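PDB 6JT6: extracellular PQQ-dependent sugar dehydrogenase from Coprinopsis cinerea, which probably oxidises sugars with pyrroloquinoline quinone and passes the electrons on through a haem-carrying cytochrome b domain, the part described here. Local coordinates for residues A[9-14]-A[111-116]; A[49-54]-A[143-148]. All coordinates share one frame; numbering follows the deposited sequence.

Interaction 1 of 2, residues A[9-14]-A[111-116]; sequences DSITGV and GNIQRI
Arg115 and Asp9 meet tip to tip in a two-pronged salt bridge. Each terminal nitrogen takes one carboxylate oxygen. Arg115 NH2 gives the shorter and straighter bond, 2.7 Å to Asp9 OD2 with 165° at the hydrogen, and it enters on the syn lone pair. Arg115 NH1 reaches Asp9 OD1 at 2.9 Å and comes in from above the carboxylate plane. The two flat groups are only 18° apart, so the pair is nearly coplanar.

Apolar groups border this polar join. Ile11 lies over one face of the guanidinium, its CD1 3.7 Å from Arg115 NH1. The same methyl meets Ile113 CD1 end to end at 3.9 Å. Thr12 CG2 crosses obliquely near Arg115 NH2, 3.6 Å away.

Asp9 is held from its own loop. Its CG stands anti to the backbone N (chi1 -179°). Thr12 OG1 donates to Asp9 OD2 at 2.7 Å, so that oxygen accepts two bonds. With its proton given to Asp9, the Thr12 hydroxyl also accepts from Val14 N, which makes an ST turn. The backbone closes the loop too, for Asp9 O takes the N-H groups of both Thr12 and Gly13, and Asp9 N bonds to Val14 O.

Arg115 bends at chi3 to bring its tip to the loop. NE bonds to Ser106 O, and NH1 has a second acceptor in Gln49 OE1. The buried guanidinium is thus fixed from several sides, and its charge probably helps keep Asp9 ionised. The contact pins the hairpin loop between antiparallel strands 5-8 and 15-21 onto strand 113-121, within the beta-rich cytochrome domain of the cellobiose dehydrogenase family.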
ATOM      1  N   ASP A   9      -2.499  -4.424  14.384  1.00 15.82           N
ATOM      2  CA  ASP A   9      -3.757  -4.174  13.704  1.00 15.65           C
ATOM      3  C   ASP A   9      -4.852  -4.915  14.473  1.00 16.61           C
ATOM      4  O   ASP A   9      -5.043  -6.127  14.331  1.00 14.77           O
ATOM      5  CB  ASP A   9      -3.679  -4.635  12.252  1.00 15.56           C
ATOM      6  CG  ASP A   9      -4.954  -4.379  11.476  1.00 16.39           C
ATOM      7  OD1 ASP A   9      -5.658  -3.406  11.753  1.00 16.39           O
ATOM      8  OD2 ASP A   9      -5.238  -5.164  10.561  1.00 16.76           O
ATOM      9  N   SER A  10      -5.572  -4.157  15.293  1.00 17.68           N
ATOM     10  CA  SER A  10      -6.653  -4.703  16.102  1.00 20.18           C
ATOM     11  C   SER A  10      -7.755  -5.371  15.257  1.00 19.23           C
ATOM     12  O   SER A  10      -8.416  -6.302  15.728  1.00 19.14           O
ATOM     13  CB  SER A  10      -7.229  -3.584  17.000  1.00 23.81           C
ATOM     14  OG  SER A  10      -8.481  -3.960  17.531  1.00 31.68           O
ATOM     15  N   ILE A  11      -7.942  -4.937  14.001  1.00 17.88           N
ATOM     16  CA  ILE A  11      -8.986  -5.553  13.164  1.00 17.18           C
ATOM     17  C   ILE A  11      -8.703  -7.026  12.816  1.00 16.88           C
ATOM     18  O   ILE A  11      -9.621  -7.860  12.794  1.00 17.64           O
ATOM     19  CB  ILE A  11      -9.322  -4.674  11.932  1.00 17.72           C
ATOM     20  CG1 ILE A  11      -9.883  -3.315  12.436  1.00 19.13           C
ATOM     21  CG2 ILE A  11     -10.275  -5.409  10.976  1.00 16.32           C
ATOM     22  CD1 ILE A  11     -10.047  -2.200  11.406  1.00 19.98           C
ATOM     23  N   THR A  12      -7.429  -7.366  12.613  1.00 15.97           N
ATOM     24  CA  THR A  12      -7.069  -8.692  12.084  1.00 16.11           C
ATOM     25  C   THR A  12      -6.167  -9.510  12.998  1.00 16.33           C
ATOM     26  O   THR A  12      -5.992 -10.703  12.763  1.00 16.67           O
ATOM     27  CB  THR A  12      -6.329  -8.557  10.728  1.00 15.77           C
ATOM     28  OG1 THR A  12      -5.103  -7.827  10.921  1.00 15.48           O
ATOM     29  CG2 THR A  12      -7.199  -7.817   9.715  1.00 15.63           C
ATOM     30  N   GLY A  13      -5.586  -8.877  14.016  1.00 16.46           N
ATOM     31  CA  GLY A  13      -4.592  -9.553  14.874  1.00 17.11           C
ATOM     32  C   GLY A  13      -3.203  -9.654  14.270  1.00 17.60           C
ATOM     33  O   GLY A  13      -2.287 -10.223  14.888  1.00 17.34           O
ATOM     34  N   VAL A  14      -2.988  -9.066  13.085  1.00 16.96           N
ATOM     35  CA  VAL A  14      -1.635  -9.098  12.529  1.00 15.92           C
ATOM     36  C   VAL A  14      -0.870  -7.818  12.915  1.00 15.97           C
ATOM     37  O   VAL A  14      -1.473  -6.848  13.335  1.00 16.84           O
ATOM     38  CB  VAL A  14      -1.589  -9.388  10.986  1.00 16.52           C
ATOM     39  CG1 VAL A  14      -2.626 -10.438  10.534  1.00 14.92           C
ATOM     40  CG2 VAL A  14      -1.696  -8.124  10.184  1.00 15.99           C
ATOM     41  N   GLY A 111     -17.775   2.900   7.097  1.00 24.61           N
ATOM     42  CA  GLY A 111     -18.366   4.232   7.180  1.00 23.13           C
ATOM     43  C   GLY A 111     -17.578   5.222   8.024  1.00 23.07           C
ATOM     44  O   GLY A 111     -17.864   6.409   7.984  1.00 23.47           O
ATOM     45  N   ASN A 112     -16.615   4.736   8.802  1.00 21.97           N
ATOM     46  CA  ASN A 112     -15.710   5.575   9.577  1.00 23.01           C
ATOM     47  C   ASN A 112     -14.314   5.585   8.917  1.00 21.01           C
ATOM     48  O   ASN A 112     -13.720   6.640   8.736  1.00 18.63           O
ATOM     49  CB  ASN A 112     -15.630   5.093  11.030  1.00 25.69           C
ATOM     50  CG  ASN A 112     -16.942   5.316  11.806  1.00 32.26           C
ATOM     51  OD1 ASN A 112     -17.775   6.139  11.419  1.00 35.63           O
ATOM     52  ND2 ASN A 112     -17.124   4.578  12.907  1.00 32.21           N
ATOM     53  N   ILE A 113     -13.808   4.393   8.580  1.00 19.31           N
ATOM     54  CA  ILE A 113     -12.552   4.239   7.867  1.00 18.34           C
ATOM     55  C   ILE A 113     -12.783   3.565   6.531  1.00 16.64           C
ATOM     56  O   ILE A 113     -13.804   2.901   6.331  1.00 15.98           O
ATOM     57  CB  ILE A 113     -11.466   3.482   8.697  1.00 19.88           C
ATOM     58  CG1 ILE A 113     -11.914   2.070   9.129  1.00 21.20           C
ATOM     59  CG2 ILE A 113     -11.078   4.322   9.904  1.00 20.87           C
ATOM     60  CD1 ILE A 113     -10.779   1.109   9.448  1.00 24.49           C
ATOM     61  N   GLN A 114     -11.853   3.776   5.604  1.00 15.64           N
ATOM     62  CA  GLN A 114     -11.664   2.843   4.481  1.00 15.02           C
ATOM     63  C   GLN A 114     -10.318   2.091   4.630  1.00 14.36           C
ATOM     64  O   GLN A 114      -9.325   2.641   5.142  1.00 13.51           O
ATOM     65  CB  GLN A 114     -11.769   3.537   3.130  1.00 14.62           C
ATOM     66  CG  GLN A 114     -10.703   4.596   2.889  1.00 16.33           C
ATOM     67  CD  GLN A 114     -10.910   5.295   1.577  1.00 17.11           C
ATOM     68  OE1 GLN A 114     -10.565   4.756   0.519  1.00 17.97           O
ATOM     69  NE2 GLN A 114     -11.463   6.522   1.628  1.00 17.13           N
ATOM     70  N   ARG A 115     -10.295   0.844   4.172  1.00 13.33           N
ATOM     71  CA  ARG A 115      -9.079   0.037   4.210  1.00 13.74           C
ATOM     72  C   ARG A 115      -8.857  -0.671   2.895  1.00 13.19           C
ATOM     73  O   ARG A 115      -9.812  -1.216   2.301  1.00 13.07           O
ATOM     74  CB  ARG A 115      -9.202  -1.022   5.291  1.00 14.99           C
ATOM     75  CG  ARG A 115      -8.637  -0.618   6.613  1.00 16.09           C
ATOM     76  CD  ARG A 115      -9.051  -1.669   7.616  1.00 16.44           C
ATOM     77  NE  ARG A 115      -8.329  -2.954   7.596  1.00 15.81           N
ATOM     78  CZ  ARG A 115      -7.373  -3.281   8.479  1.00 15.81           C
ATOM     79  NH1 ARG A 115      -6.941  -2.380   9.371  1.00 14.95           N
ATOM     80  NH2 ARG A 115      -6.842  -4.481   8.471  1.00 14.00           N
ATOM     81  N   ILE A 116      -7.612  -0.654   2.410  1.00 12.55           N
ATOM     82  CA  ILE A 116      -7.295  -1.516   1.252  1.00 12.00           C
ATOM     83  C   ILE A 116      -6.083  -2.339   1.646  1.00 11.76           C
ATOM     84  O   ILE A 116      -4.976  -1.794   1.776  1.00 10.91           O
ATOM     85  CB  ILE A 116      -7.041  -0.757  -0.101  1.00 12.33           C
ATOM     86  CG1 ILE A 116      -8.179   0.190  -0.456  1.00 11.75           C
ATOM     87  CG2 ILE A 116      -6.860  -1.756  -1.258  1.00 12.18           C
ATOM     88  CD1 ILE A 116      -7.918   1.597  -0.009  1.00 12.07           C
TER

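Interaction 2 of 2, residues A[49-54]-A[143-148]; sequences QGPASA and WAFHST. With HEM (protoporphyrin IX containing Fe), chain C.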
ATOM      1  N   GLN A  49      -4.989   2.737   4.850  1.00 14.39           N
ATOM      2  CA  GLN A  49      -6.121   2.965   5.736  1.00 15.24           C
ATOM      3  C   GLN A  49      -6.306   4.460   5.883  1.00 15.38           C
ATOM      4  O   GLN A  49      -5.338   5.194   6.055  1.00 16.06           O
ATOM      5  CB  GLN A  49      -5.872   2.324   7.105  1.00 15.06           C
ATOM      6  CG  GLN A  49      -7.027   2.522   8.091  1.00 17.22           C
ATOM      7  CD  GLN A  49      -6.957   1.542   9.253  1.00 18.32           C
ATOM      8  OE1 GLN A  49      -6.987   0.339   9.060  1.00 17.45           O
ATOM      9  NE2 GLN A  49      -6.863   2.069  10.468  1.00 19.37           N
ATOM     10  N   GLY A  50      -7.542   4.919   5.842  1.00 15.15           N
ATOM     11  CA  GLY A  50      -7.765   6.311   6.130  1.00 16.13           C
ATOM     12  C   GLY A  50      -9.222   6.585   6.401  1.00 15.97           C
ATOM     13  O   GLY A  50     -10.019   5.641   6.439  1.00 16.87           O
ATOM     14  N   PRO A  51      -9.564   7.874   6.594  1.00 15.43           N
ATOM     15  CA  PRO A  51     -10.948   8.333   6.763  1.00 16.72           C
ATOM     16  C   PRO A  51     -11.794   7.793   5.619  1.00 17.19           C
ATOM     17  O   PRO A  51     -11.330   7.780   4.485  1.00 17.88           O
ATOM     18  CB  PRO A  51     -10.824   9.875   6.657  1.00 15.59           C
ATOM     19  CG  PRO A  51      -9.426  10.141   7.096  1.00 15.83           C
ATOM     20  CD  PRO A  51      -8.637   9.018   6.451  1.00 15.18           C
ATOM     21  N   ALA A  52     -13.019   7.351   5.908  1.00 18.45           N
ATOM     22  CA  ALA A  52     -13.896   6.795   4.869  1.00 18.47           C
ATOM     23  C   ALA A  52     -14.247   7.806   3.777  1.00 19.21           C
ATOM     24  O   ALA A  52     -14.644   7.433   2.674  1.00 20.99           O
ATOM     25  CB  ALA A  52     -15.167   6.261   5.497  1.00 17.89           C
ATOM     26  N   SER A  53     -14.126   9.083   4.088  1.00 19.59           N
ATOM     27  CA  SER A  53     -14.458  10.115   3.125  1.00 19.92           C
ATOM     28  C   SER A  53     -13.318  10.465   2.169  1.00 19.16           C
ATOM     29  O   SER A  53     -13.533  11.248   1.231  1.00 19.44           O
ATOM     30  CB  SER A  53     -14.940  11.363   3.866  1.00 21.68           C
ATOM     31  OG  SER A  53     -13.901  11.914   4.699  1.00 25.42           O
ATOM     32  N   ALA A  54     -12.115   9.926   2.420  1.00 17.30           N
ATOM     33  CA  ALA A  54     -10.942  10.200   1.582  1.00 16.88           C
ATOM     34  C   ALA A  54     -11.175   9.730   0.160  1.00 15.89           C
ATOM     35  O   ALA A  54     -11.893   8.764  -0.069  1.00 17.03           O
ATOM     36  CB  ALA A  54      -9.681   9.527   2.153  1.00 15.59           C
ATOM     37  N   TRP A 143       4.384   8.401   0.173  1.00 11.46           N
ATOM     38  CA  TRP A 143       2.954   8.262   0.506  1.00 11.81           C
ATOM     39  C   TRP A 143       2.218   9.376  -0.237  1.00 11.43           C
ATOM     40  O   TRP A 143       2.783  10.458  -0.447  1.00 11.58           O
ATOM     41  CB  TRP A 143       2.711   8.327   2.045  1.00 11.83           C
ATOM     42  CG  TRP A 143       3.192   9.553   2.727  1.00 12.31           C
ATOM     43  CD1 TRP A 143       4.442   9.769   3.308  1.00 12.98           C
ATOM     44  CD2 TRP A 143       2.466  10.776   2.886  1.00 12.92           C
ATOM     45  NE1 TRP A 143       4.501  11.033   3.834  1.00 12.65           N
ATOM     46  CE2 TRP A 143       3.316  11.682   3.593  1.00 12.91           C
ATOM     47  CE3 TRP A 143       1.160  11.190   2.538  1.00 12.65           C
ATOM     48  CZ2 TRP A 143       2.900  12.986   3.956  1.00 12.84           C
ATOM     49  CZ3 TRP A 143       0.751  12.501   2.889  1.00 12.62           C
ATOM     50  CH2 TRP A 143       1.642  13.387   3.571  1.00 12.92           C
ATOM     51  N   ALA A 144       0.977   9.122  -0.634  1.00 11.06           N
ATOM     52  CA  ALA A 144       0.182  10.119  -1.350  1.00 11.43           C
ATOM     53  C   ALA A 144      -1.289   9.919  -1.000  1.00 11.38           C
ATOM     54  O   ALA A 144      -1.729   8.781  -0.731  1.00 11.40           O
ATOM     55  CB  ALA A 144       0.414  10.046  -2.878  1.00 11.18           C
ATOM     56  N   PHE A 145      -2.054  11.011  -1.016  1.00 11.20           N
ATOM     57  CA  PHE A 145      -3.380  10.977  -0.451  1.00 11.53           C
ATOM     58  C   PHE A 145      -4.215  12.044  -1.099  1.00 11.99           C
ATOM     59  O   PHE A 145      -3.771  13.192  -1.205  1.00 11.63           O
ATOM     60  CB  PHE A 145      -3.222  11.221   1.049  1.00 11.17           C
ATOM     61  CG  PHE A 145      -4.491  11.169   1.850  1.00 11.04           C
ATOM     62  CD1 PHE A 145      -5.024   9.957   2.287  1.00 10.69           C
ATOM     63  CD2 PHE A 145      -5.105  12.370   2.267  1.00 10.91           C
ATOM     64  CE1 PHE A 145      -6.182   9.934   3.088  1.00 10.73           C
ATOM     65  CE2 PHE A 145      -6.243  12.344   3.072  1.00 11.09           C
ATOM     66  CZ  PHE A 145      -6.787  11.123   3.473  1.00 10.51           C
ATOM     67  N   HIS A 146      -5.420  11.673  -1.541  1.00 11.86           N
ATOM     68  CA  HIS A 146      -6.418  12.685  -1.895  1.00 12.00           C
ATOM     69  C   HIS A 146      -7.486  12.702  -0.819  1.00 12.12           C
ATOM     70  O   HIS A 146      -8.209  11.714  -0.618  1.00 12.22           O
ATOM     71  CB  HIS A 146      -7.061  12.400  -3.228  1.00 12.59           C
ATOM     72  CG  HIS A 146      -7.597  13.623  -3.876  1.00 13.33           C
ATOM     73  ND1 HIS A 146      -8.620  14.367  -3.329  1.00 13.40           N
ATOM     74  CD2 HIS A 146      -7.196  14.289  -4.982  1.00 13.49           C
ATOM     75  CE1 HIS A 146      -8.866  15.404  -4.111  1.00 13.79           C
ATOM     76  NE2 HIS A 146      -8.003  15.388  -5.112  1.00 14.22           N
ATOM     77  N   SER A 147      -7.584  13.816  -0.117  1.00 12.86           N
ATOM     78  CA  SER A 147      -8.464  13.921   1.057  1.00 12.81           C
ATOM     79  C   SER A 147      -9.957  13.855   0.772  1.00 12.83           C
ATOM     80  O   SER A 147     -10.752  13.658   1.700  1.00 12.85           O
ATOM     81  CB  SER A 147      -8.126  15.214   1.835  1.00 14.26           C
ATOM     82  OG  SER A 147      -8.551  16.357   1.102  1.00 14.32           O
ATOM     83  N   THR A 148     -10.379  14.050  -0.477  1.00 12.23           N
ATOM     84  CA  THR A 148     -11.845  14.166  -0.749  1.00 12.68           C
ATOM     85  C   THR A 148     -12.362  13.407  -1.953  1.00 13.10           C
ATOM     86  O   THR A 148     -13.491  12.951  -1.929  1.00 13.30           O
ATOM     87  CB  THR A 148     -12.332  15.627  -0.941  1.00 12.72           C
ATOM     88  OG1 THR A 148     -11.770  16.163  -2.167  1.00 12.13           O
ATOM     89  CG2 THR A 148     -11.946  16.515   0.303  1.00 11.85           C
TER
HETATM   90  CHA HEM C 302       4.886  14.402  -5.391  1.00 17.04           C
HETATM   91  CHB HEM C 302       2.177  15.577  -9.260  1.00 17.84           C
HETATM   92  CHC HEM C 302      -0.341  11.468  -8.789  1.00 15.83           C
HETATM   93  CHD HEM C 302       2.957   9.941  -5.484  1.00 14.63           C
HETATM   94  C1A HEM C 302       4.331  15.098  -6.450  1.00 19.12           C
HETATM   95  C2A HEM C 302       4.672  16.428  -6.803  1.00 21.18           C
HETATM   96  C3A HEM C 302       3.892  16.753  -7.888  1.00 20.85           C
HETATM   97  C4A HEM C 302       3.078  15.632  -8.210  1.00 18.82           C
HETATM   98  CMA HEM C 302       3.886  18.077  -8.636  1.00 22.83           C
HETATM   99  CAA HEM C 302       5.699  17.320  -6.120  1.00 23.80           C
HETATM  100  CBA HEM C 302       5.325  17.701  -4.677  1.00 32.56           C
HETATM  101  CGA HEM C 302       3.950  18.292  -4.510  1.00 39.27           C
HETATM  102  O1A HEM C 302       3.035  17.683  -3.894  1.00 42.05           O
HETATM  103  O2A HEM C 302       3.710  19.421  -4.990  1.00 47.98           O
HETATM  104  C1B HEM C 302       1.237  14.570  -9.460  1.00 18.14           C
HETATM  105  C2B HEM C 302       0.197  14.652 -10.447  1.00 18.66           C
HETATM  106  C3B HEM C 302      -0.553  13.504 -10.289  1.00 18.41           C
HETATM  107  C4B HEM C 302       0.083  12.732  -9.195  1.00 16.65           C
HETATM  108  CMB HEM C 302      -0.029  15.818 -11.431  1.00 19.63           C
HETATM  109  CAB HEM C 302      -1.751  13.011 -11.024  1.00 18.61           C
HETATM  110  CBB HEM C 302      -2.714  13.803 -11.481  1.00 20.24           C
HETATM  111  C1C HEM C 302       0.392  10.636  -7.897  1.00 14.81           C
HETATM  112  C2C HEM C 302       0.039   9.313  -7.549  1.00 13.86           C
HETATM  113  C3C HEM C 302       0.974   8.859  -6.609  1.00 14.08           C
HETATM  114  C4C HEM C 302       1.896   9.944  -6.360  1.00 14.27           C
HETATM  115  CMC HEM C 302      -1.128   8.562  -8.166  1.00 13.34           C
HETATM  116  CAC HEM C 302       1.021   7.501  -5.998  1.00 14.44           C
HETATM  117  CBC HEM C 302      -0.105   6.819  -5.697  1.00 13.16           C
HETATM  118  C1D HEM C 302       3.682  11.098  -5.162  1.00 15.32           C
HETATM  119  C2D HEM C 302       4.729  11.099  -4.117  1.00 16.22           C
HETATM  120  C3D HEM C 302       5.281  12.318  -4.101  1.00 16.03           C
HETATM  121  C4D HEM C 302       4.564  13.066  -5.155  1.00 16.28           C
HETATM  122  CMD HEM C 302       5.136   9.969  -3.208  1.00 16.88           C
HETATM  123  CAD HEM C 302       6.363  12.826  -3.149  1.00 15.84           C
HETATM  124  CBD HEM C 302       7.784  12.464  -3.539  1.00 15.29           C
HETATM  125  CGD HEM C 302       8.191  13.307  -4.717  1.00 17.03           C
HETATM  126  O1D HEM C 302       8.498  12.807  -5.834  1.00 16.10           O
HETATM  127  O2D HEM C 302       8.183  14.538  -4.579  1.00 18.20           O
HETATM  128  NA  HEM C 302       3.329  14.634  -7.306  1.00 18.20           N
HETATM  129  NB  HEM C 302       1.132  13.437  -8.754  1.00 16.95           N
HETATM  130  NC  HEM C 302       1.480  11.007  -7.140  1.00 15.05           N
HETATM  131  ND  HEM C 302       3.639  12.303  -5.792  1.00 16.11           N
HETATM  132 FE   HEM C 302       2.449  12.849  -7.222  1.00 15.77          FE
HETATM  133  O   HOH W   1     -15.190  11.263  -0.757  1.00 43.87           O
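Phe145 sets the far end of its ring against the methyl of Ala54. Ala54 CB lies 3.6 Å from Phe145 CZ and approaches the ring obliquely. Pro51 comes from the edge instead, near the ring plane, with its CD 4.1 Å from Phe145 CZ. The Phe145 side chain starts anti to the backbone N (chi1 -178°), which carries the ring from strand 138-146 across to the turn. Ile57 and His166 also touch this side chain.

Pro51 and Ala54 are the two ends of a type I beta turn. Ala54 N donates to Pro51 O at 3.1 Å and closes it. Gln114 NE2 also bonds to Pro51 O and Ala54 O, tying the turn to strand 113-121.

Beyond the ring the contact passes to the backbone. Ala54 CA points its hydrogen almost straight at Ser147 O, with Ala54 CA and Ser147 O 3.5 Å apart and 172° at the hydrogen. At the outer end a water donates to Ser53 O at 2.6 Å and to Thr148 O at 2.7 Å, bridging the two carbonyls.

Trp143 and Ala144, just before Phe145 in the same strand, belong to the haem pocket. Ala144 CB packs 3.6 Å from the haem methine carbon CHD. Phe145 thus joins the end of strand 43-51 to a strand that lines the haem site.

No direct N-H or O-H hydrogen bond links the two segments. The contact rests on apolar packing within, a CA-H...O interaction beside it, and a water at the outer end that donates to both carbonyl oxygens where they come close.

In the fold
From the N terminus, the chain first passes 9-14, the loop after strand 5-8. It next reaches 49-54, at the end of strand 43-51. Segment 111-116 then closes interaction 1 over 96 intervening residues. Segment 143-148 closes interaction 2 over 88. The segments alternate, so the two closures cross and neither nests in the other. Interaction 1 stays within the mixed sheet, joining its first hairpin loop to strand 113-121. Interaction 2 leads from that sheet to the antiparallel haem-side sheet. The two meet where antiparallel strands 43-51 and 113-121 pair, with Gln114 N probably bonded to Gly50 O.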